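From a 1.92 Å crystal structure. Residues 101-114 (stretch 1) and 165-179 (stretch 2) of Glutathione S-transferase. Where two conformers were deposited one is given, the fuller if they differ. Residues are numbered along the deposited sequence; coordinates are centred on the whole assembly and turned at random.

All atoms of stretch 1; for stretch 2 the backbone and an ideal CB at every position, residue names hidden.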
# COMPACT_ATOMS: atom_id res chain seq x y z
N VAL A 101 -7.88 3.45 -2.40
CA VAL A 101 -8.03 4.74 -1.73
C VAL A 101 -6.66 5.36 -1.44
O VAL A 101 -6.47 6.58 -1.59
CB VAL A 101 -8.87 4.59 -0.45
CG1 VAL A 101 -8.81 5.86 0.39
CG2 VAL A 101 -10.32 4.25 -0.79
N GLU A 102 -5.69 4.55 -1.02
CA GLU A 102 -4.35 5.08 -0.67
C GLU A 102 -3.62 5.60 -1.92
O GLU A 102 -3.29 6.77 -1.93
CB GLU A 102 -3.51 4.05 0.08
CG GLU A 102 -3.88 3.93 1.54
CD GLU A 102 -3.10 2.83 2.23
OE1 GLU A 102 -3.08 1.70 1.71
OE2 GLU A 102 -2.53 3.11 3.28
N PHE A 103 -3.43 4.78 -2.96
CA PHE A 103 -2.74 5.25 -4.16
C PHE A 103 -3.52 6.35 -4.87
O PHE A 103 -3.02 7.46 -5.07
CB PHE A 103 -2.49 4.11 -5.14
CG PHE A 103 -1.52 4.46 -6.23
CD1 PHE A 103 -0.16 4.52 -5.97
CD2 PHE A 103 -1.96 4.72 -7.52
CE1 PHE A 103 0.74 4.84 -6.96
CE2 PHE A 103 -1.06 5.05 -8.52
CZ PHE A 103 0.29 5.11 -8.24
N GLN A 104 -4.75 6.05 -5.30
CA GLN A 104 -5.48 6.97 -6.16
C GLN A 104 -6.04 8.16 -5.40
O GLN A 104 -6.40 9.16 -6.03
CB GLN A 104 -6.60 6.22 -6.89
CG GLN A 104 -6.11 5.02 -7.68
CD GLN A 104 -7.22 4.23 -8.34
OE1 GLN A 104 -8.22 4.80 -8.78
NE2 GLN A 104 -7.06 2.91 -8.42
N GLY A 105 -6.12 8.09 -4.08
CA GLY A 105 -6.68 9.19 -3.31
C GLY A 105 -5.71 9.84 -2.34
O GLY A 105 -5.25 10.96 -2.57
N LEU A 106 -5.40 9.13 -1.25
CA LEU A 106 -4.63 9.73 -0.16
C LEU A 106 -3.25 10.19 -0.62
O LEU A 106 -2.85 11.33 -0.38
CB LEU A 106 -4.49 8.73 1.00
CG LEU A 106 -3.78 9.27 2.24
CD1 LEU A 106 -4.50 10.50 2.78
CD2 LEU A 106 -3.67 8.19 3.30
N TYR A 107 -2.50 9.30 -1.28
CA TYR A 107 -1.16 9.65 -1.72
C TYR A 107 -1.17 10.84 -2.66
O TYR A 107 -0.33 11.74 -2.56
CB TYR A 107 -0.50 8.44 -2.39
CG TYR A 107 -0.19 7.26 -1.49
CD1 TYR A 107 -0.15 7.40 -0.11
CD2 TYR A 107 0.07 6.01 -2.04
CE1 TYR A 107 0.14 6.31 0.71
CE2 TYR A 107 0.35 4.92 -1.23
CZ TYR A 107 0.39 5.07 0.14
OH TYR A 107 0.67 3.99 0.94
N ALA A 108 -2.12 10.87 -3.60
CA ALA A 108 -2.24 12.01 -4.51
C ALA A 108 -2.61 13.28 -3.76
O ALA A 108 -2.16 14.37 -4.14
CB ALA A 108 -3.26 11.71 -5.60
N ALA A 109 -3.42 13.17 -2.70
CA ALA A 109 -3.77 14.35 -1.92
C ALA A 109 -2.58 14.88 -1.14
O ALA A 109 -2.38 16.10 -1.05
CB ALA A 109 -4.93 14.03 -0.97
N PHE A 110 -1.78 13.98 -0.56
CA PHE A 110 -0.53 14.38 0.08
C PHE A 110 0.36 15.16 -0.88
O PHE A 110 0.84 16.25 -0.55
CB PHE A 110 0.22 13.14 0.59
CG PHE A 110 -0.04 12.80 2.03
CD1 PHE A 110 0.52 13.55 3.05
CD2 PHE A 110 -0.82 11.70 2.37
CE1 PHE A 110 0.30 13.22 4.38
CE2 PHE A 110 -1.05 11.37 3.69
CZ PHE A 110 -0.49 12.14 4.70
N GLN A 111 0.58 14.62 -2.08
CA GLN A 111 1.49 15.25 -3.03
C GLN A 111 0.98 16.61 -3.47
O GLN A 111 1.77 17.55 -3.61
CB GLN A 111 1.69 14.33 -4.24
CG GLN A 111 2.48 13.07 -3.93
CD GLN A 111 3.89 13.36 -3.46
OE1 GLN A 111 4.52 14.32 -3.90
NE2 GLN A 111 4.38 12.53 -2.54
N ALA A 112 -0.33 16.74 -3.70
CA ALA A 112 -0.88 18.03 -4.08
C ALA A 112 -0.78 19.03 -2.93
O ALA A 112 -0.53 20.22 -3.15
CB ALA A 112 -2.33 17.88 -4.53
N PHE A 113 -0.95 18.55 -1.70
CA PHE A 113 -0.91 19.44 -0.54
C PHE A 113 0.51 19.96 -0.30
O PHE A 113 0.71 21.16 -0.11
CB PHE A 113 -1.43 18.70 0.69
CG PHE A 113 -1.63 19.58 1.90
CD1 PHE A 113 -2.55 20.62 1.88
CD2 PHE A 113 -0.90 19.36 3.06
CE1 PHE A 113 -2.73 21.42 2.99
CE2 PHE A 113 -1.09 20.16 4.18
CZ PHE A 113 -2.00 21.19 4.14
N ARG A 114 1.50 19.06 -0.31
CA ARG A 114 2.87 19.47 -0.03
C ARG A 114 3.49 20.27 -1.18
O ARG A 114 4.46 21.00 -0.96
CB ARG A 114 3.73 18.25 0.28
CG ARG A 114 4.18 17.47 -0.94
CD ARG A 114 4.84 16.15 -0.56
NE ARG A 114 5.89 16.31 0.44
CZ ARG A 114 6.73 15.35 0.81
NH1 ARG A 114 6.69 14.15 0.25
NH2 ARG A 114 7.63 15.60 1.75
N UNK A 165 -11.44 4.69 7.83
CA UNK A 165 -10.55 5.62 8.52
C UNK A 165 -9.67 6.34 7.51
O UNK A 165 -9.53 7.57 7.52
CB UNK A 165 -9.69 4.89 9.55
N UNK A 166 -9.07 5.56 6.60
CA UNK A 166 -8.19 6.13 5.58
C UNK A 166 -8.97 7.03 4.62
O UNK A 166 -8.47 8.10 4.23
CB UNK A 166 -7.49 5.02 4.80
N UNK A 167 -10.18 6.63 4.24
CA UNK A 167 -10.99 7.49 3.39
C UNK A 167 -11.34 8.81 4.05
O UNK A 167 -11.34 9.86 3.40
CB UNK A 167 -12.28 6.76 2.99
N UNK A 168 -11.65 8.77 5.35
CA UNK A 168 -11.95 9.99 6.10
C UNK A 168 -10.77 10.95 6.07
O UNK A 168 -10.95 12.15 5.82
CB UNK A 168 -12.32 9.65 7.55
N UNK A 169 -9.56 10.45 6.30
CA UNK A 169 -8.37 11.30 6.23
C UNK A 169 -8.19 11.85 4.82
O UNK A 169 -7.85 13.03 4.63
CB UNK A 169 -7.12 10.52 6.66
N UNK A 170 -8.42 11.01 3.80
CA UNK A 170 -8.30 11.46 2.41
C UNK A 170 -9.28 12.59 2.10
O UNK A 170 -8.89 13.63 1.55
CB UNK A 170 -8.54 10.29 1.45
N UNK A 171 -10.55 12.40 2.45
CA UNK A 171 -11.54 13.44 2.18
C UNK A 171 -11.25 14.69 3.01
O UNK A 171 -11.46 15.81 2.55
CB UNK A 171 -12.95 12.92 2.47
N UNK A 172 -10.75 14.51 4.24
CA UNK A 172 -10.30 15.66 5.01
C UNK A 172 -9.21 16.45 4.29
O UNK A 172 -9.24 17.68 4.27
CB UNK A 172 -9.79 15.20 6.38
N UNK A 173 -8.25 15.74 3.70
CA UNK A 173 -7.25 16.39 2.86
C UNK A 173 -7.90 17.20 1.75
O UNK A 173 -7.59 18.39 1.56
CB UNK A 173 -6.30 15.35 2.26
N UNK A 174 -8.82 16.58 1.01
CA UNK A 174 -9.40 17.21 -0.17
C UNK A 174 -10.17 18.48 0.20
O UNK A 174 -10.03 19.51 -0.46
CB UNK A 174 -10.32 16.23 -0.89
N UNK A 175 -10.98 18.41 1.25
CA UNK A 175 -11.85 19.53 1.61
C UNK A 175 -11.07 20.60 2.38
O UNK A 175 -11.10 21.78 2.03
CB UNK A 175 -13.03 19.04 2.44
N UNK A 176 -10.39 20.20 3.46
CA UNK A 176 -9.77 21.16 4.36
C UNK A 176 -8.34 21.52 3.99
O UNK A 176 -7.82 22.52 4.50
CB UNK A 176 -9.80 20.61 5.79
N UNK A 177 -7.69 20.73 3.14
CA UNK A 177 -6.35 21.05 2.72
C UNK A 177 -6.28 21.59 1.30
O UNK A 177 -5.52 22.52 1.02
CB UNK A 177 -5.47 19.81 2.84
N UNK A 178 -7.07 21.02 0.40
CA UNK A 178 -7.00 21.35 -1.02
C UNK A 178 -8.18 22.18 -1.51
O UNK A 178 -8.26 22.47 -2.71
CB UNK A 178 -6.91 20.06 -1.84
N UNK A 179 -9.10 22.56 -0.62
CA UNK A 179 -10.22 23.45 -0.95
C UNK A 179 -11.09 22.89 -2.08
O UNK A 179 -11.59 23.63 -2.93
CB UNK A 179 -9.69 24.83 -1.34

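The helix axes approach to 8.9 Å and run at 36° to each other, so stretch 2 meets stretch 1 at recurring positions.

At position 165 the ideal CB has nothing of stretch 1 within 5.5 Å, so these coordinates set no preference; the residue is Ile165.

Position 166 points toward stretch 1, its CB 4.7 Å from Val101 CG1 and 5.2 Å from Leu106 CD2. A small or medium side chain with a methyl suits this. Thr166 places CG2 4.0 Å from Val101 CG1 and 3.8 Å from Glu102 CG; its OG1 is hydrogen-bonded elsewhere in the structure.

Position 167 points sideways, its CB 4.4 Å from Val101 CG1, so small residues fit most easily. It is Gly167, whose CA lies 4.1 Å from Val101 CG1.

Position 168 is out of reach and unconstrained here: Tyr168.

Position 169 points sideways, CB 4.7 Å from Leu106 CD1; an aliphatic group would suit. Ile169 CG2 meets Leu106 CD1 at 4.0 Å.

Position 170 points toward stretch 1, where Gly105 leaves its backbone uncovered. A large aliphatic or a flat ring could use that space. Phe170 (chi1 t) lays a ring face over Gly105 CA, a CH-pi contact 3.8 Å from CA to the ring centroid, and brings CD1 at its edge 4.1 Å from Ala109 CB.

Positions 171 and 172 have CBs beyond 5.5 Å of stretch 1 and are left open: Ile171, Gly172.

Position 173 points toward stretch 1, CB 3.7 Å from Ala109 CB. The small alanine leaves space bordered by Leu106, Phe110 and Phe113, fit for a large apolar side chain. Phe173 enters as a knob, chi1 at -104°, between wells. Its edge turns to the face of Phe110 (CZ to Phe110 CE1, 3.3 Å; planes at 56°) and, offset, to that of Phe113 (planes at 75°), while CD2 lies 3.7 Å from Leu106 CD1.

Positions 174, 175 and 176 lack a stretch 1 atom near their CBs: Ala174, Val175, Asn176.

At position 177 a CB would come 3.2 Å from Phe113 CD1 and clash at 2.9 Å with the O of residue 173, favouring glycine. Gly177 O sits at the edge of the Phe113 ring, 3.6 Å from CE1.

Position 178 points sideways with no near atom, so a contact needs a longer side chain, and the carbon atoms of Ala109, Ala112 and Phe113 favour an apolar one, such as leucine or methionine. Leu178 (m, t) puts CD1 4.2 Å from Ala109 CB and CD2 4.0 Å from Ala112 CB and 4.1 Å from Phe113 CB.

Position 179 has positive phi (58°), which favours glycine or asparagine but admits others; it is Ser179, out of reach.

Stretch 2 165-179: ITGYIFIGFAVNGLS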
# COMPACT_ATOMS: atom_id res chain seq x y z
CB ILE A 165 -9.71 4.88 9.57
CG1 ILE A 165 -10.60 4.17 10.58
CG2 ILE A 165 -8.77 5.86 10.28
CD1 ILE A 165 -9.84 3.35 11.60
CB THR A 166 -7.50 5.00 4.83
OG1 THR A 166 -6.68 4.26 5.75
CG2 THR A 166 -6.63 5.54 3.70
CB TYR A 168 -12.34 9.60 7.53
CG TYR A 168 -12.39 10.72 8.56
CD1 TYR A 168 -13.56 11.45 8.76
CD2 TYR A 168 -11.29 11.00 9.36
CE1 TYR A 168 -13.61 12.46 9.73
CE2 TYR A 168 -11.33 12.00 10.31
CZ TYR A 168 -12.49 12.72 10.50
OH TYR A 168 -12.52 13.70 11.46
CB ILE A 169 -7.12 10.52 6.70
CG1 ILE A 169 -7.25 10.14 8.18
CG2 ILE A 169 -5.85 11.34 6.46
CD1 ILE A 169 -7.34 11.33 9.11
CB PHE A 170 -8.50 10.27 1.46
CG PHE A 170 -8.90 10.67 0.06
CD1 PHE A 170 -8.10 11.51 -0.70
CD2 PHE A 170 -10.07 10.17 -0.51
CE1 PHE A 170 -8.48 11.87 -1.99
CE2 PHE A 170 -10.44 10.52 -1.80
CZ PHE A 170 -9.65 11.37 -2.54
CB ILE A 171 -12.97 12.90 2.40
CG1 ILE A 171 -13.32 11.85 1.34
CG2 ILE A 171 -14.00 14.03 2.39
CD1 ILE A 171 -13.14 12.32 -0.10
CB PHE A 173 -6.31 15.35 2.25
CG PHE A 173 -4.96 15.26 2.91
CD1 PHE A 173 -4.04 16.29 2.76
CD2 PHE A 173 -4.60 14.14 3.64
CE1 PHE A 173 -2.79 16.21 3.35
CE2 PHE A 173 -3.35 14.05 4.23
CZ PHE A 173 -2.45 15.09 4.09
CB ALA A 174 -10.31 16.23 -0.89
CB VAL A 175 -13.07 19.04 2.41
CG1 VAL A 175 -13.88 20.22 2.92
CG2 VAL A 175 -13.93 18.11 1.55
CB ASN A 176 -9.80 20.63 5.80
CG ASN A 176 -11.20 20.61 6.38
OD1 ASN A 176 -12.16 20.99 5.71
ND2 ASN A 176 -11.32 20.18 7.63
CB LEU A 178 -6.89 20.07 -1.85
CG LEU A 178 -5.68 19.20 -1.53
CD1 LEU A 178 -5.72 17.91 -2.33
CD2 LEU A 178 -4.39 19.95 -1.80
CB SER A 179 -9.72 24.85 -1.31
OG SER A 179 -8.95 25.39 -0.25
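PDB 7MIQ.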